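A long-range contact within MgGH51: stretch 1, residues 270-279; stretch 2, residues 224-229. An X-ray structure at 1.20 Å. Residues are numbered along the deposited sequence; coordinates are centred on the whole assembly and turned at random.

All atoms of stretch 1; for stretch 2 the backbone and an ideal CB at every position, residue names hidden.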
# COMPACT_ATOMS: atom_id res chain seq x y z
N GLY A 270 6.92 9.30 0.26
CA GLY A 270 8.32 9.02 0.05
C GLY A 270 8.96 8.23 1.17
O GLY A 270 8.28 7.77 2.10
N LEU A 271 10.27 8.00 1.06
CA LEU A 271 10.92 7.03 1.96
C LEU A 271 10.67 7.38 3.42
O LEU A 271 10.44 6.45 4.22
CB LEU A 271 12.40 6.92 1.59
CG LEU A 271 13.22 5.89 2.38
CD1 LEU A 271 12.58 4.50 2.39
CD2 LEU A 271 14.61 5.78 1.82
N LEU A 272 10.80 8.66 3.84
CA LEU A 272 10.62 8.94 5.26
C LEU A 272 9.17 8.74 5.68
O LEU A 272 8.93 8.34 6.84
CB LEU A 272 11.12 10.33 5.63
CG LEU A 272 11.25 10.63 7.10
CD1 LEU A 272 12.20 9.68 7.83
CD2 LEU A 272 11.72 12.05 7.32
N GLU A 273 8.20 9.06 4.84
CA GLU A 273 6.79 8.84 5.19
C GLU A 273 6.51 7.35 5.38
O GLU A 273 5.80 6.95 6.32
CB GLU A 273 5.85 9.46 4.18
CG GLU A 273 5.91 11.00 4.11
CD GLU A 273 7.06 11.62 3.37
OE1 GLU A 273 7.63 10.88 2.51
OE2 GLU A 273 7.38 12.79 3.58
N TYR A 274 7.07 6.51 4.51
CA TYR A 274 6.96 5.05 4.69
C TYR A 274 7.53 4.64 6.06
O TYR A 274 6.87 3.94 6.83
CB TYR A 274 7.68 4.30 3.54
CG TYR A 274 7.00 4.24 2.21
CD1 TYR A 274 5.85 3.48 2.05
CD2 TYR A 274 7.54 4.84 1.07
CE1 TYR A 274 5.26 3.29 0.80
CE2 TYR A 274 6.94 4.69 -0.17
CZ TYR A 274 5.80 3.92 -0.31
OH TYR A 274 5.21 3.67 -1.53
N LEU A 275 8.77 5.04 6.31
CA LEU A 275 9.44 4.61 7.53
C LEU A 275 8.72 5.08 8.80
O LEU A 275 8.60 4.28 9.76
CB LEU A 275 10.90 5.09 7.54
CG LEU A 275 11.78 4.53 6.42
CD1 LEU A 275 13.09 5.28 6.33
CD2 LEU A 275 12.01 3.04 6.63
N GLN A 276 8.19 6.29 8.78
CA GLN A 276 7.44 6.80 9.94
C GLN A 276 6.18 5.94 10.14
O GLN A 276 5.81 5.67 11.30
CB GLN A 276 7.10 8.28 9.76
CG GLN A 276 6.51 8.89 11.01
CD GLN A 276 7.44 8.80 12.21
OE1 GLN A 276 8.52 9.43 12.18
NE2 GLN A 276 7.03 8.11 13.28
N PHE A 277 5.51 5.55 9.07
CA PHE A 277 4.32 4.69 9.21
C PHE A 277 4.68 3.35 9.84
O PHE A 277 3.94 2.83 10.68
CB PHE A 277 3.71 4.47 7.82
CG PHE A 277 2.47 3.62 7.82
CD1 PHE A 277 1.38 3.96 8.63
CD2 PHE A 277 2.34 2.55 6.97
CE1 PHE A 277 0.23 3.20 8.63
CE2 PHE A 277 1.17 1.82 6.95
CZ PHE A 277 0.12 2.17 7.72
N PHE A 278 5.85 2.80 9.48
CA PHE A 278 6.29 1.54 10.09
C PHE A 278 6.50 1.72 11.61
O PHE A 278 6.01 0.89 12.42
CB PHE A 278 7.56 1.01 9.41
CG PHE A 278 7.49 0.92 7.92
CD1 PHE A 278 6.28 0.83 7.23
CD2 PHE A 278 8.64 0.99 7.16
CE1 PHE A 278 6.24 0.82 5.85
CE2 PHE A 278 8.60 0.98 5.78
CZ PHE A 278 7.40 0.95 5.13
N GLU A 279 7.19 2.80 11.96
CA GLU A 279 7.39 3.13 13.37
C GLU A 279 6.04 3.27 14.07
O GLU A 279 5.84 2.74 15.20
CB GLU A 279 8.21 4.43 13.53
CG GLU A 279 8.39 4.87 14.93
CD GLU A 279 9.39 6.00 15.00
OE1 GLU A 279 8.97 7.16 15.35
OE2 GLU A 279 10.52 5.78 14.63
N UNK A 224 5.06 -6.81 8.77
CA UNK A 224 6.02 -6.22 7.83
C UNK A 224 5.26 -5.52 6.73
O UNK A 224 4.06 -5.71 6.51
CB UNK A 224 6.96 -7.28 7.25
N UNK A 225 6.00 -4.69 6.02
CA UNK A 225 5.49 -3.90 4.88
C UNK A 225 6.54 -3.95 3.77
O UNK A 225 7.64 -3.38 3.91
CB UNK A 225 5.19 -2.46 5.28
N UNK A 226 6.24 -4.65 2.69
CA UNK A 226 7.12 -4.76 1.50
C UNK A 226 6.85 -3.56 0.60
O UNK A 226 5.67 -3.24 0.29
CB UNK A 226 6.89 -6.07 0.74
N UNK A 227 7.89 -2.84 0.17
CA UNK A 227 7.70 -1.58 -0.59
C UNK A 227 9.02 -1.22 -1.22
O UNK A 227 10.08 -1.70 -0.76
CB UNK A 227 7.20 -0.44 0.30
N UNK A 228 9.08 -0.31 -2.21
CA UNK A 228 7.96 0.39 -2.86
C UNK A 228 7.41 -0.34 -4.08
O UNK A 228 6.56 0.20 -4.80
CB UNK A 228 8.40 1.79 -3.28
N UNK A 229 7.84 -1.58 -4.32
CA UNK A 229 7.25 -2.41 -5.35
C UNK A 229 8.03 -3.70 -5.46
O UNK A 229 9.06 -3.87 -4.80
CB UNK A 229 7.21 -1.68 -6.69

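From Leu 271 onward stretch 1 is helical, and the helix continues past Glu 279; the strand at 224-227 runs nearly antiparallel to it: the axes make an angle of 167° and approach to 9.9 Å. That spacing leaves room for a layer of side chains. What the helix offers this layer is almost wholly apolar: the rings of Tyr 274, Phe 277 and Phe 278, with Leu 271 toward the N-terminal end. Its glutamates and Gln 276 are too far from the strand to supply a charge or an amide.

Position 224 has extended backbone angles (phi/psi -146/165), and its CA-to-CB bond points away from the helix. No atom of stretch 1 lies within 5.5 Å of the ideal CB, so the contact sets no preference here. The deposited residue is Phe 224, whose ring stays clear of the helix.

Position 225, again extended (-138/110), turns its CB toward the helix. The ideal CB is 3.5 Å from Phe 278 CE1, a tight approach, so the side chain starts against that ring and any further atoms have to be placed among the aromatic residues of the helix. Leu, Met, Ile or an aromatic would suit the apolar surroundings; a charge would find no partner in stretch 1. The residue is Phe 225, with chi1 at -167° (t). Its ring presents one face to Phe 278, where Phe 225 CD1 lies 3.3 Å from Phe 278 CE1. Phe 277 directs its edge toward the face of Phe 225 in an offset edge-to-face pair, with ring centroids 6.0 Å apart and planes at 83°. Tyr 274 adds an apolar contact, its CD1 being 3.8 Å from Phe 225 CE1.

At 226 the strand alternation sends CB away again, and the helix leaves this side unconstrained; polar or apolar residues would be equally compatible. It is Arg 226, whose guanidinium is hydrogen-bonded elsewhere in the structure.

Position 227 points back toward the helix, with its ideal CB 4.2 Å from Tyr 274 CE1 and 5.0 Å from Phe 278 CZ. This looser start, with Leu 271 farther along, favours a large apolar side chain: Leu, Met or an aromatic. The residue is Phe 227, and its covered area of 87 Å² is the largest in either stretch. With chi1 at 81° (p), its ring receives the edge of Phe 278 on one face, the centroids 5.1 Å apart and the planes at 65°. Phe 227 CD2 sits over a face of Tyr 274, 3.6 Å from Tyr 274 CG, while Phe 227 CZ reaches Leu 271 CD1 at 3.8 Å.

Position 228 lies beyond the strand and its CB points sideways, with Tyr 274 OH 4.1 Å from the ideal CB. A compact side chain fits, and phi of -90° is compatible with proline; the cis peptide before it strengthens that choice. Pro 228 is found, its CB 4.2 Å from Tyr 274 OH.

Position 229 has phi/psi of 175/172, an extreme extension that glycine tolerates best, and nothing of stretch 1 is near its ideal CB. It is Gly 229.

Stretch 2 (224-229) FFRFPG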
# COMPACT_ATOMS: atom_id res chain seq x y z
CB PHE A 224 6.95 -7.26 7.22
CG PHE A 224 6.30 -8.24 6.28
CD1 PHE A 224 6.00 -7.89 4.95
CD2 PHE A 224 5.89 -9.49 6.73
CE1 PHE A 224 5.33 -8.73 4.11
CE2 PHE A 224 5.24 -10.35 5.87
CZ PHE A 224 4.95 -9.98 4.57
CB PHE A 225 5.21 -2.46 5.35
CG PHE A 225 4.42 -1.58 4.43
CD1 PHE A 225 5.02 -0.90 3.37
CD2 PHE A 225 3.09 -1.34 4.63
CE1 PHE A 225 4.31 0.03 2.62
CE2 PHE A 225 2.38 -0.41 3.91
CZ PHE A 225 3.01 0.30 2.89
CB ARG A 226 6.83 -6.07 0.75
CG ARG A 226 7.73 -6.31 -0.43
CD ARG A 226 7.14 -7.31 -1.42
NE ARG A 226 7.99 -7.52 -2.59
CZ ARG A 226 7.52 -7.79 -3.82
NH1 ARG A 226 6.22 -8.03 -4.00
NH2 ARG A 226 8.37 -7.78 -4.84
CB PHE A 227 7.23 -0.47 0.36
CG PHE A 227 8.33 0.19 1.15
CD1 PHE A 227 9.02 -0.50 2.11
CD2 PHE A 227 8.75 1.47 0.80
CE1 PHE A 227 10.10 0.07 2.74
CE2 PHE A 227 9.83 2.03 1.44
CZ PHE A 227 10.53 1.33 2.40
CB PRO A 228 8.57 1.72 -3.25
CG PRO A 228 9.99 1.35 -3.62
CD PRO A 228 10.36 0.31 -2.58
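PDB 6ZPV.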